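Local coordinates for phenylurea hydrolase B (Mycobacterium brisbanense, PDB 4WHB), which probably hydrolyses carbon-nitrogen bonds other than peptide bonds, in phenylurea compounds such as the herbicide diuron, as a zinc-binding amidohydrolase, at residues G52-Y61 against D417-P425. Residues are numbered along the deposited sequence; the frame is centred on the assembly and turned at random.
Sequences GNRRWMVPGY and DFVLLDQDP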
loop_
_atom_site.group_PDB
_atom_site.type_symbol
_atom_site.label_atom_id
_atom_site.label_comp_id
_atom_site.label_asym_id
_atom_site.label_seq_id
_atom_site.Cartn_x
_atom_site.Cartn_y
_atom_site.Cartn_z
ATOM N N GLY C 52 24.199 54.956 9.707
ATOM C CA GLY C 52 22.836 54.464 9.900
ATOM C C GLY C 52 21.731 55.395 9.440
ATOM O O GLY C 52 20.569 55.123 9.728
ATOM N N ASN C 53 22.081 56.467 8.734
ATOM C CA ASN C 53 21.068 57.387 8.214
ATOM C C ASN C 53 20.051 56.629 7.344
ATOM O O ASN C 53 20.389 55.641 6.643
ATOM C CB ASN C 53 21.694 58.508 7.377
ATOM C CG ASN C 53 23.002 59.038 7.961
ATOM O OD1 ASN C 53 23.375 58.716 9.098
ATOM N ND2 ASN C 53 23.708 59.836 7.172
ATOM N N ARG C 54 18.794 57.053 7.439
ATOM C CA ARG C 54 17.760 56.517 6.576
ATOM C C ARG C 54 17.591 55.025 6.782
ATOM O O ARG C 54 17.152 54.348 5.874
ATOM C CB ARG C 54 18.078 56.793 5.089
ATOM C CG ARG C 54 18.501 58.212 4.773
ATOM C CD ARG C 54 17.272 59.111 4.712
ATOM N NE ARG C 54 17.619 60.513 4.579
ATOM C CZ ARG C 54 18.218 61.217 5.529
ATOM N NH1 ARG C 54 18.564 60.676 6.666
ATOM N NH2 ARG C 54 18.507 62.487 5.355
ATOM N N ARG C 55 17.930 54.501 7.953
ATOM C CA ARG C 55 17.659 53.102 8.246
ATOM C C ARG C 55 17.067 52.884 9.636
ATOM O O ARG C 55 16.926 53.826 10.401
ATOM C CB ARG C 55 18.934 52.269 8.083
ATOM C CG ARG C 55 19.264 51.990 6.637
ATOM C CD ARG C 55 20.735 51.790 6.431
ATOM N NE ARG C 55 21.028 51.578 5.002
ATOM C CZ ARG C 55 20.956 52.529 4.074
ATOM N NH1 ARG C 55 20.613 53.761 4.388
ATOM N NH2 ARG C 55 21.260 52.255 2.822
ATOM N N TRP C 56 16.731 51.636 9.955
ATOM C CA TRP C 56 16.191 51.282 11.241
ATOM C C TRP C 56 17.047 50.227 11.830
ATOM O O TRP C 56 17.710 49.457 11.121
ATOM C CB TRP C 56 14.788 50.694 11.087
ATOM C CG TRP C 56 13.735 51.715 11.187
ATOM C CD1 TRP C 56 12.923 51.956 12.251
ATOM C CD2 TRP C 56 13.393 52.667 10.183
ATOM N NE1 TRP C 56 12.117 53.025 11.973
ATOM C CE2 TRP C 56 12.372 53.464 10.704
ATOM C CE3 TRP C 56 13.851 52.912 8.889
ATOM C CZ2 TRP C 56 11.836 54.516 10.008
ATOM C CZ3 TRP C 56 13.281 53.953 8.178
ATOM C CH2 TRP C 56 12.271 54.726 8.733
ATOM N N MET C 57 17.044 50.167 13.153
ATOM C CA MET C 57 17.585 48.995 13.835
ATOM C C MET C 57 16.461 48.337 14.596
ATOM O O MET C 57 15.769 48.973 15.408
ATOM C CB MET C 57 18.715 49.356 14.794
ATOM C CG MET C 57 20.110 49.131 14.226
ATOM S SD MET C 57 21.361 49.350 15.490
ATOM C CE MET C 57 20.734 48.303 16.767
ATOM N N VAL C 58 16.261 47.059 14.303
ATOM C CA VAL C 58 15.403 46.221 15.129
ATOM C C VAL C 58 16.348 45.211 15.755
ATOM O O VAL C 58 17.450 44.963 15.212
ATOM C CB VAL C 58 14.311 45.529 14.323
ATOM C CG1 VAL C 58 13.337 46.550 13.767
ATOM C CG2 VAL C 58 14.910 44.729 13.185
ATOM N N PRO C 59 15.965 44.667 16.909
ATOM C CA PRO C 59 16.821 43.635 17.475
ATOM C C PRO C 59 16.927 42.479 16.477
ATOM O O PRO C 59 15.956 42.193 15.793
ATOM C CB PRO C 59 16.098 43.221 18.771
ATOM C CG PRO C 59 14.775 43.886 18.692
ATOM C CD PRO C 59 14.884 45.067 17.807
ATOM N N GLY C 60 18.118 41.870 16.383
ATOM C CA GLY C 60 18.324 40.707 15.526
ATOM C C GLY C 60 17.224 39.688 15.763
ATOM O O GLY C 60 16.887 39.370 16.905
ATOM N N TYR C 61 16.625 39.202 14.687
ATOM C CA TYR C 61 15.448 38.331 14.807
ATOM C C TYR C 61 15.826 37.032 15.503
ATOM O O TYR C 61 16.927 36.500 15.351
ATOM C CB TYR C 61 14.789 38.068 13.457
ATOM C CG TYR C 61 14.582 39.351 12.657
ATOM C CD1 TYR C 61 13.820 40.402 13.135
ATOM C CD2 TYR C 61 15.188 39.513 11.413
ATOM C CE1 TYR C 61 13.652 41.550 12.390
ATOM C CE2 TYR C 61 15.034 40.670 10.663
ATOM C CZ TYR C 61 14.265 41.682 11.153
ATOM O OH TYR C 61 14.119 42.819 10.383
ATOM N N ASP C 417 23.511 41.773 18.373
ATOM C CA ASP C 417 22.956 41.120 17.226
ATOM C C ASP C 417 21.932 42.112 16.735
ATOM O O ASP C 417 21.006 42.483 17.479
ATOM C CB ASP C 417 22.249 39.791 17.598
ATOM C CG ASP C 417 23.154 38.819 18.325
ATOM O OD1 ASP C 417 24.332 38.660 17.905
ATOM O OD2 ASP C 417 22.677 38.189 19.320
ATOM N N PHE C 418 22.071 42.584 15.513
ATOM C CA PHE C 418 21.069 43.486 15.024
ATOM C C PHE C 418 20.920 43.460 13.521
ATOM O O PHE C 418 21.773 42.955 12.795
ATOM C CB PHE C 418 21.325 44.918 15.525
ATOM C CG PHE C 418 22.534 45.585 14.956
ATOM C CD1 PHE C 418 22.502 46.163 13.709
ATOM C CD2 PHE C 418 23.686 45.682 15.705
ATOM C CE1 PHE C 418 23.611 46.809 13.207
ATOM C CE2 PHE C 418 24.812 46.333 15.208
ATOM C CZ PHE C 418 24.777 46.889 13.938
ATOM N N VAL C 419 19.796 44.012 13.079
ATOM C CA VAL C 419 19.457 44.059 11.688
ATOM C C VAL C 419 19.098 45.507 11.354
ATOM O O VAL C 419 18.397 46.183 12.155
ATOM C CB VAL C 419 18.261 43.171 11.421
ATOM C CG1 VAL C 419 18.012 43.095 9.927
ATOM C CG2 VAL C 419 18.477 41.770 12.009
ATOM N N LEU C 420 19.601 46.005 10.217
ATOM C CA LEU C 420 19.239 47.330 9.778
ATOM C C LEU C 420 18.213 47.256 8.653
ATOM O O LEU C 420 18.423 46.529 7.674
ATOM C CB LEU C 420 20.473 48.073 9.287
ATOM C CG LEU C 420 21.355 48.809 10.308
ATOM C CD1 LEU C 420 22.710 48.117 10.280
ATOM C CD2 LEU C 420 21.518 50.283 9.913
ATOM N N LEU C 421 17.119 47.993 8.756
ATOM C CA LEU C 421 16.086 47.927 7.698
ATOM C C LEU C 421 16.148 49.119 6.748
ATOM O O LEU C 421 16.883 50.060 6.971
ATOM C CB LEU C 421 14.680 47.838 8.314
ATOM C CG LEU C 421 14.441 46.674 9.248
ATOM C CD1 LEU C 421 13.061 46.768 9.807
ATOM C CD2 LEU C 421 14.635 45.363 8.498
ATOM N N ASP C 422 15.355 49.067 5.690
ATOM C CA ASP C 422 15.303 50.166 4.690
ATOM C C ASP C 422 14.105 51.102 4.871
ATOM O O ASP C 422 14.093 52.186 4.328
ATOM C CB ASP C 422 15.189 49.565 3.265
ATOM C CG ASP C 422 15.882 50.357 2.241
ATOM O OD1 ASP C 422 16.204 51.514 2.522
ATOM O OD2 ASP C 422 16.129 49.804 1.152
ATOM N N GLN C 423 13.102 50.673 5.629
ATOM C CA GLN C 423 11.812 51.324 5.619
ATOM C C GLN C 423 11.037 51.088 6.940
ATOM O O GLN C 423 11.365 50.187 7.702
ATOM C CB GLN C 423 11.025 50.820 4.401
ATOM C CG GLN C 423 11.238 51.689 3.167
ATOM C CD GLN C 423 11.211 50.926 1.873
ATOM O OE1 GLN C 423 12.230 50.886 1.180
ATOM N NE2 GLN C 423 10.062 50.302 1.543
ATOM N N ASP C 424 10.002 51.898 7.167
ATOM C CA ASP C 424 9.226 51.881 8.403
ATOM C C ASP C 424 8.677 50.500 8.666
ATOM O O ASP C 424 7.926 49.973 7.843
ATOM C CB ASP C 424 8.050 52.873 8.300
ATOM C CG ASP C 424 8.050 53.925 9.394
ATOM O OD1 ASP C 424 9.026 54.650 9.462
ATOM O OD2 ASP C 424 7.097 54.117 10.155
ATOM N N PRO C 425 9.026 49.887 9.813
ATOM C CA PRO C 425 8.367 48.657 10.194
ATOM C C PRO C 425 6.889 48.821 10.521
ATOM O O PRO C 425 6.194 47.823 10.626
ATOM C CB PRO C 425 9.127 48.219 11.442
ATOM C CG PRO C 425 10.472 48.752 11.238
ATOM C CD PRO C 425 10.239 50.093 10.613
#
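Trp56 lies with one face over the chain from Gln423 to Pro425. Pro425 CD sits over the five-membered ring, 3.7 Å from its centroid and 11° off the normal. Asp424 CA covers the six-membered ring from the same side, at 4.2 Å from the centroid. Both are CH-pi contacts. The Trp56 side chain leaves its strand on the face that also carries Val58, Val419 and Leu421. Val58 CG1 meets Leu421 CD1 there, the two side chains crossing at about a right angle. Tyr61 reaches the same cluster and takes Val419 CG2 over its ring face. The other face of the sheet holds Met57 and Leu420. Met57 SD stands over the Phe418 ring, 4.0 Å from its centroid, in a Met-aromatic contact. The chain of Met57 bends at its last torsion (chi3 51°), which brings CE to Phe418 CB as well. Leu420 CD2 packs on Arg55 CB at 3.7 Å.

The strands 56-59 and 418-421 run antiparallel. Leu421 N donates to Trp56 O at 2.8 Å, and Val58 N to Val419 O at 3.2 Å. Next along the chain, Gly60 N donates to Asp417 O at 3.1 Å. Asp417 OD2 makes a salt bridge with Arg136, and OD1 accepts from Ala441 N.

The pairing joins segments some 350 residues apart, consistent with the small beta domain beside the TIM barrel in amidohydrolases. Strand 56-63, broken by a bulge or short loop, also pairs in parallel with strands 9-11 and 107-112. Strand 418-421 pairs antiparallel with strand 435-440, where Phe439 meets the Phe418 ring and Ile435 touches Val419 and Leu421.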